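Local coordinates for protein possible TctC subunit of the Tripartite Tricarboxylate Transport(TTT) Family (Rhodopseudomonas palustris, PDB 6HKE) that binds malate as the periplasmic substrate-binding protein of a tripartite tricarboxylate transporter, probably capturing C4-dicarboxylates for uptake, at residues A[153-157]-A[300-304]; A[157-162]-A[230-235]; A[207-212]-A[222-228]. The protein carries 2 engineered substitutions. The contacts are given in a common frame with arbitrary orientation. Residues are numbered along the deposited sequence.

Interaction 1 of 3, residues A[153-157]-A[300-304]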
# COMPACT_ATOMS: atom_id res chain seq x y z
N ALA A 153 5.77 0.57 7.65
CA ALA A 153 4.90 1.31 8.59
C ALA A 153 4.13 0.30 9.45
O ALA A 153 4.17 0.43 10.69
CB ALA A 153 3.98 2.24 7.83
N SER A 154 3.48 -0.68 8.82
CA SER A 154 2.72 -1.76 9.50
C SER A 154 3.60 -2.60 10.46
O SER A 154 3.13 -2.89 11.57
CB SER A 154 2.02 -2.61 8.49
OG SER A 154 1.12 -1.83 7.74
N CYS A 155 4.83 -2.99 10.07
CA CYS A 155 5.71 -3.85 10.90
C CYS A 155 6.28 -3.03 12.06
O CYS A 155 6.40 -3.55 13.18
CB CYS A 155 6.78 -4.56 10.07
SG CYS A 155 8.34 -3.67 9.82
N LEU A 156 6.56 -1.75 11.83
CA LEU A 156 7.00 -0.85 12.93
C LEU A 156 5.86 -0.70 13.95
O LEU A 156 6.14 -0.68 15.17
CB LEU A 156 7.44 0.49 12.32
CG LEU A 156 7.95 1.51 13.32
CD1 LEU A 156 9.05 2.37 12.71
CD2 LEU A 156 6.81 2.38 13.84
N LEU A 157 4.61 -0.61 13.49
CA LEU A 157 3.45 -0.47 14.41
C LEU A 157 3.33 -1.75 15.24
O LEU A 157 3.24 -1.65 16.48
CB LEU A 157 2.17 -0.22 13.63
CG LEU A 157 0.93 -0.12 14.51
CD1 LEU A 157 1.14 0.89 15.64
CD2 LEU A 157 -0.30 0.24 13.70
N ARG A 300 -1.99 10.55 11.99
CA ARG A 300 -2.10 9.21 12.61
C ARG A 300 -0.68 8.70 12.92
O ARG A 300 -0.43 8.34 14.07
CB ARG A 300 -2.94 8.30 11.69
CG ARG A 300 -3.23 6.92 12.23
CD ARG A 300 -2.03 5.99 12.06
NE ARG A 300 -2.17 4.67 12.67
CZ ARG A 300 -2.69 3.60 12.09
NH1 ARG A 300 -2.73 2.46 12.76
NH2 ARG A 300 -3.16 3.65 10.85
N TRP A 301 0.24 8.75 11.96
CA TRP A 301 1.63 8.22 12.12
C TRP A 301 2.51 9.17 12.92
O TRP A 301 3.52 8.68 13.45
CB TRP A 301 2.24 7.87 10.76
CG TRP A 301 1.53 6.70 10.16
CD1 TRP A 301 0.53 6.75 9.25
CD2 TRP A 301 1.66 5.33 10.55
NE1 TRP A 301 0.07 5.49 8.98
CE2 TRP A 301 0.74 4.60 9.77
CE3 TRP A 301 2.49 4.64 11.44
CZ2 TRP A 301 0.62 3.21 9.86
CZ3 TRP A 301 2.36 3.27 11.53
CH2 TRP A 301 1.46 2.57 10.74
N GLU A 302 2.18 10.46 12.98
CA GLU A 302 2.81 11.42 13.93
C GLU A 302 2.46 10.98 15.36
O GLU A 302 3.36 11.00 16.18
CB GLU A 302 2.39 12.86 13.63
CG GLU A 302 3.27 13.55 12.59
CD GLU A 302 2.69 14.78 11.89
OE1 GLU A 302 1.49 15.09 12.10
OE2 GLU A 302 3.43 15.43 11.11
N ASP A 303 1.21 10.55 15.63
CA ASP A 303 0.74 10.02 16.94
C ASP A 303 1.46 8.70 17.31
O ASP A 303 1.85 8.57 18.49
CB ASP A 303 -0.76 9.75 16.97
CG ASP A 303 -1.62 11.01 16.99
OD1 ASP A 303 -1.10 12.08 16.63
OD2 ASP A 303 -2.81 10.90 17.33
N VAL A 304 1.56 7.76 16.36
CA VAL A 304 2.26 6.44 16.53
C VAL A 304 3.70 6.68 17.00
O VAL A 304 4.15 5.93 17.87
CB VAL A 304 2.23 5.60 15.23
CG1 VAL A 304 3.16 4.40 15.30
CG2 VAL A 304 0.82 5.15 14.86
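Trp301 and Leu157 carry most of this helix-helix contact, with Val304 completing it. The axes of segments 153-157 and 300-304 run in broadly the same direction at 35° and approach no closer than 11.9 Å, so long side chains have to fill the space between them. The indole of Trp301 does so by reaching into one turn of the partner helix. Ala153 CB sits over its six-membered ring, 4.1 Å from the centroid, in a CH-pi contact, while Leu157 CB lies at the ring edge, 4.1 Å from Trp301 CH2. One turn beyond Trp301 on its own helix, Val304 CG1 meets Leu157 CD1 at 4.1 Å. The other methyl, Leu157 CD2, packs 3.4 Å from Arg300 NH1, a nitrogen that hydrogen-bonds to the carbonyl of Gln234. The contact joins helix 150-162, whose Val150 and Ser151 bind malate, to the C-terminal helix 287-305; Ala86 of helix 82-90 touches both Ala153 and Trp301, and Val235, just before strand 236-244, packs against Leu157.

Interaction 2 of 3, residues A[157-162]-A[230-235]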
# COMPACT_ATOMS: atom_id res chain seq x y z
N LEU A 157 4.61 -0.61 13.49
CA LEU A 157 3.45 -0.47 14.41
C LEU A 157 3.33 -1.75 15.24
O LEU A 157 3.24 -1.65 16.48
CB LEU A 157 2.17 -0.22 13.63
CG LEU A 157 0.93 -0.12 14.51
CD1 LEU A 157 1.14 0.89 15.64
CD2 LEU A 157 -0.30 0.24 13.70
N LEU A 158 3.31 -2.90 14.56
CA LEU A 158 3.22 -4.24 15.21
C LEU A 158 4.39 -4.42 16.19
O LEU A 158 4.13 -4.71 17.37
CB LEU A 158 3.21 -5.30 14.10
CG LEU A 158 3.21 -6.75 14.57
CD1 LEU A 158 1.88 -7.14 15.18
CD2 LEU A 158 3.54 -7.65 13.40
N ASN A 159 5.63 -4.22 15.75
CA ASN A 159 6.84 -4.44 16.60
C ASN A 159 6.82 -3.51 17.82
O ASN A 159 7.22 -3.98 18.90
CB ASN A 159 8.12 -4.31 15.78
CG ASN A 159 8.28 -5.44 14.79
OD1 ASN A 159 7.51 -6.40 14.79
ND2 ASN A 159 9.26 -5.31 13.93
N ARG A 160 6.36 -2.27 17.69
CA ARG A 160 6.25 -1.31 18.82
C ARG A 160 5.12 -1.71 19.78
O ARG A 160 5.27 -1.47 20.99
CB ARG A 160 5.97 0.12 18.35
CG ARG A 160 7.25 0.88 18.07
CD ARG A 160 7.01 2.24 17.48
NE ARG A 160 8.24 2.72 16.88
CZ ARG A 160 8.82 3.89 17.11
NH1 ARG A 160 8.27 4.76 17.94
NH2 ARG A 160 9.94 4.19 16.48
N LEU A 161 4.03 -2.26 19.26
CA LEU A 161 2.91 -2.78 20.08
C LEU A 161 3.42 -3.97 20.89
O LEU A 161 3.11 -4.01 22.10
CB LEU A 161 1.74 -3.14 19.16
CG LEU A 161 0.93 -1.95 18.67
CD1 LEU A 161 -0.12 -2.37 17.65
CD2 LEU A 161 0.28 -1.22 19.84
N LEU A 162 4.19 -4.86 20.28
CA LEU A 162 4.70 -6.11 20.91
C LEU A 162 6.03 -5.85 21.62
O LEU A 162 6.53 -6.77 22.27
CB LEU A 162 4.88 -7.19 19.85
CG LEU A 162 3.61 -7.71 19.16
CD1 LEU A 162 3.99 -8.77 18.15
CD2 LEU A 162 2.62 -8.28 20.16
N LEU A 230 -4.65 -7.62 20.28
CA LEU A 230 -3.83 -6.44 19.92
C LEU A 230 -4.66 -5.44 19.12
O LEU A 230 -4.43 -5.22 17.94
CB LEU A 230 -2.59 -6.92 19.14
CG LEU A 230 -1.35 -6.03 19.28
CD1 LEU A 230 -0.80 -6.07 20.70
CD2 LEU A 230 -0.28 -6.45 18.30
N PRO A 231 -5.67 -4.80 19.75
CA PRO A 231 -6.59 -3.92 19.03
C PRO A 231 -5.91 -2.68 18.43
O PRO A 231 -6.45 -2.12 17.50
CB PRO A 231 -7.64 -3.57 20.09
CG PRO A 231 -6.90 -3.69 21.41
CD PRO A 231 -5.98 -4.87 21.20
N GLY A 232 -4.72 -2.30 18.92
CA GLY A 232 -3.95 -1.18 18.36
C GLY A 232 -3.48 -1.46 16.94
O GLY A 232 -3.07 -0.52 16.25
N PHE A 233 -3.44 -2.73 16.52
CA PHE A 233 -2.88 -3.11 15.20
C PHE A 233 -3.99 -3.04 14.14
O PHE A 233 -4.55 -4.08 13.82
CB PHE A 233 -2.19 -4.47 15.30
CG PHE A 233 -1.45 -4.85 14.04
CD1 PHE A 233 -0.50 -4.00 13.51
CD2 PHE A 233 -1.73 -6.04 13.39
CE1 PHE A 233 0.16 -4.35 12.34
CE2 PHE A 233 -1.05 -6.39 12.24
CZ PHE A 233 -0.11 -5.54 11.71
N GLN A 234 -4.31 -1.82 13.68
CA GLN A 234 -5.30 -1.53 12.60
C GLN A 234 -4.63 -0.63 11.56
O GLN A 234 -4.30 0.51 11.87
CB GLN A 234 -6.59 -0.86 13.08
CG GLN A 234 -7.22 -1.57 14.27
CD GLN A 234 -8.71 -1.77 14.13
OE1 GLN A 234 -9.42 -0.93 13.56
NE2 GLN A 234 -9.19 -2.89 14.66
N VAL A 235 -4.50 -1.14 10.35
CA VAL A 235 -3.88 -0.43 9.21
C VAL A 235 -4.83 -0.61 8.02
O VAL A 235 -5.03 -1.76 7.56
CB VAL A 235 -2.45 -0.94 8.94
CG1 VAL A 235 -1.80 -0.21 7.79
CG2 VAL A 235 -1.57 -0.83 10.18
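The backbone of segment 157-162 is helical, whereas segment 230-235 folds tightly past it: a type I beta turn spans Leu230 to Phe233, closed by Phe233 N to Leu230 O at 3.0 Å, and an inverse gamma turn centred on Phe233 overlaps its end, with a weak bond from Gln234 N to Gly232 O at 3.1 Å. The closest CA pair is that of Leu158 and Phe233, 6.2 Å apart. Gly232 lets the turn come close, its C atom lying 3.6 Å from Leu161 CD1; a beta carbon here would crowd Leu161. The helix is the connection of a beta-alpha-beta crossover between the adjacent parallel strands 141-144 and 167-170, and the loop leading to strand 236-244 packs along it. Side-chain contacts are apolar throughout. Leu158 CD1 stands almost squarely over the Phe233 ring, 4.0 Å from its centroid, in a CH-pi contact. Leu230 CD2 lies 3.9 Å from Leu158 CD1, 4.0 Å from Leu161 CB and 3.9 Å from Leu162 CD2, so a single methyl touches three helix residues. Beyond the turn, Leu157 CD2 packs on Val235 CG2 at 3.9 Å; Cys190 of strand 188-192 touches both Leu158 and Phe233.

Interaction 3 of 3, residues A[207-212]-A[222-228]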
# COMPACT_ATOMS: atom_id res chain seq x y z
N ALA A 207 -1.13 -16.31 7.48
CA ALA A 207 -1.54 -15.06 8.15
C ALA A 207 -1.74 -15.37 9.63
O ALA A 207 -2.26 -16.43 9.91
CB ALA A 207 -2.82 -14.54 7.54
N TYR A 208 -1.30 -14.51 10.54
CA TYR A 208 -1.64 -14.60 11.98
C TYR A 208 -2.87 -13.74 12.24
O TYR A 208 -3.85 -14.27 12.75
CB TYR A 208 -0.43 -14.22 12.83
CG TYR A 208 0.60 -15.32 12.91
CD1 TYR A 208 0.52 -16.29 13.89
CD2 TYR A 208 1.63 -15.42 11.98
CE1 TYR A 208 1.45 -17.31 13.98
CE2 TYR A 208 2.57 -16.43 12.05
CZ TYR A 208 2.48 -17.39 13.05
OH TYR A 208 3.40 -18.40 13.15
N VAL A 209 -2.84 -12.46 11.85
CA VAL A 209 -3.98 -11.53 12.10
C VAL A 209 -4.16 -10.61 10.89
O VAL A 209 -3.25 -10.53 10.06
CB VAL A 209 -3.82 -10.76 13.42
CG1 VAL A 209 -3.96 -11.70 14.60
CG2 VAL A 209 -2.52 -9.99 13.49
N ILE A 210 -5.34 -10.02 10.79
CA ILE A 210 -5.68 -8.93 9.83
C ILE A 210 -5.79 -7.66 10.67
O ILE A 210 -6.37 -7.72 11.76
CB ILE A 210 -6.95 -9.29 9.03
CG1 ILE A 210 -7.25 -8.25 7.94
CG2 ILE A 210 -8.15 -9.49 9.94
CD1 ILE A 210 -8.32 -8.71 6.96
N ALA A 211 -5.14 -6.58 10.23
CA ALA A 211 -5.08 -5.30 10.96
C ALA A 211 -6.32 -4.48 10.60
O ALA A 211 -6.18 -3.43 9.95
CB ALA A 211 -3.81 -4.57 10.62
N ALA A 212 -7.48 -4.98 11.03
CA ALA A 212 -8.82 -4.45 10.69
C ALA A 212 -9.75 -4.67 11.88
O ALA A 212 -9.41 -5.51 12.75
CB ALA A 212 -9.36 -5.15 9.45
N VAL A 222 -8.98 -15.84 9.14
CA VAL A 222 -7.92 -15.00 9.76
C VAL A 222 -8.54 -14.06 10.80
O VAL A 222 -9.37 -13.23 10.46
CB VAL A 222 -7.16 -14.20 8.68
CG1 VAL A 222 -6.12 -13.27 9.30
CG2 VAL A 222 -6.54 -15.11 7.63
N PRO A 223 -8.14 -14.15 12.09
CA PRO A 223 -8.72 -13.30 13.14
C PRO A 223 -8.23 -11.85 13.07
O PRO A 223 -7.13 -11.58 12.64
CB PRO A 223 -8.27 -13.97 14.44
CG PRO A 223 -6.96 -14.65 14.06
CD PRO A 223 -7.12 -15.07 12.61
N THR A 224 -9.07 -10.91 13.50
CA THR A 224 -8.69 -9.48 13.61
C THR A 224 -7.61 -9.40 14.68
O THR A 224 -7.54 -10.32 15.53
CB THR A 224 -9.88 -8.59 13.92
OG1 THR A 224 -10.46 -9.07 15.13
CG2 THR A 224 -10.91 -8.57 12.81
N ALA A 225 -6.79 -8.36 14.64
CA ALA A 225 -5.80 -8.08 15.69
C ALA A 225 -6.54 -7.90 17.02
O ALA A 225 -5.99 -8.32 18.06
CB ALA A 225 -4.98 -6.88 15.31
N ARG A 226 -7.75 -7.32 16.98
CA ARG A 226 -8.60 -7.05 18.17
C ARG A 226 -8.88 -8.39 18.86
O ARG A 226 -8.54 -8.52 20.05
CB ARG A 226 -9.92 -6.36 17.83
CG ARG A 226 -10.98 -6.53 18.91
CD ARG A 226 -12.10 -5.51 18.90
NE ARG A 226 -11.59 -4.15 19.02
CZ ARG A 226 -11.34 -3.50 20.17
NH1 ARG A 226 -11.55 -4.07 21.34
NH2 ARG A 226 -10.87 -2.26 20.13
N GLU A 227 -9.46 -9.35 18.14
CA GLU A 227 -9.96 -10.60 18.76
C GLU A 227 -8.76 -11.42 19.24
O GLU A 227 -8.95 -12.13 20.21
CB GLU A 227 -11.00 -11.28 17.85
CG GLU A 227 -10.45 -11.93 16.61
CD GLU A 227 -11.52 -12.61 15.76
OE1 GLU A 227 -11.92 -13.73 16.13
OE2 GLU A 227 -11.91 -12.04 14.70
N ALA A 228 -7.56 -11.23 18.69
CA ALA A 228 -6.32 -11.93 19.08
C ALA A 228 -5.52 -11.13 20.13
O ALA A 228 -4.38 -11.56 20.43
CB ALA A 228 -5.49 -12.24 17.85
O HOH W 1 -8.00 -5.22 14.96
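Two backbone hydrogen bonds hold these segments together, Ile210 N to Pro223 O and Ala225 N to Ile210 O, both 3.0 Å long. Ile210 thus donates to the residue before Thr224 and accepts from the one after it, which is the pattern of a single parallel beta bridge. It lies on strand 205-210, which pairs with strand 102-118 in the mixed sheet of this type II periplasmic binding protein. Two CA-H...O contacts support the bridge: Val209 CA lies 3.2 Å from Pro223 O, and Thr224 CA 3.4 Å from Ile210 O. After the bridge the chain leaves the extended course in an ST motif. Glu227 N donates to Thr224 OG1 at 3.2 Å, while Thr224 N donates back to Glu227 OE2 at 3.3 Å; this carboxylate also forms a salt bridge with Arg215. A water adds an indirect link, donating to Ala212 O at 2.6 Å and accepting from Arg226 N at 2.9 Å. Around this polar framework the packing is aliphatic. Val222 spans the corner that the chain makes at Tyr208, with CG2 3.8 Å from Ala207 CB on one side and CG1 4.1 Å from Ile210 CB on the other, and it also touches Leu114 of strand 102-118. Val209 and Ala228 both touch Leu126 of helix 126-136, and Val209 CG1 lies 3.6 Å from Ala228 CB.

In the fold
The three contacts are nested along the chain: interaction 3 falls within the loop closed by interaction 2, which falls within that closed by interaction 1. Interactions 1 and 2 have centres about 8 Å apart and share helix 150-162, with Leu157 in both. Interactions 2 and 3, centres about 10 Å apart, each draw one segment, 230-235 and 222-228, from the loop between strand 205-210 and strand 236-244, and are joined by probable hydrogen bonds, Leu230 N to Ala225 O at 2.7 Å and Val235 N to Ala211 O at 2.9 Å. Interactions 1 and 3 do not touch. Together they form a continuous path from the C-terminal helix, past the helix that carries malate-binding Val150 and Ser151, to the sheet.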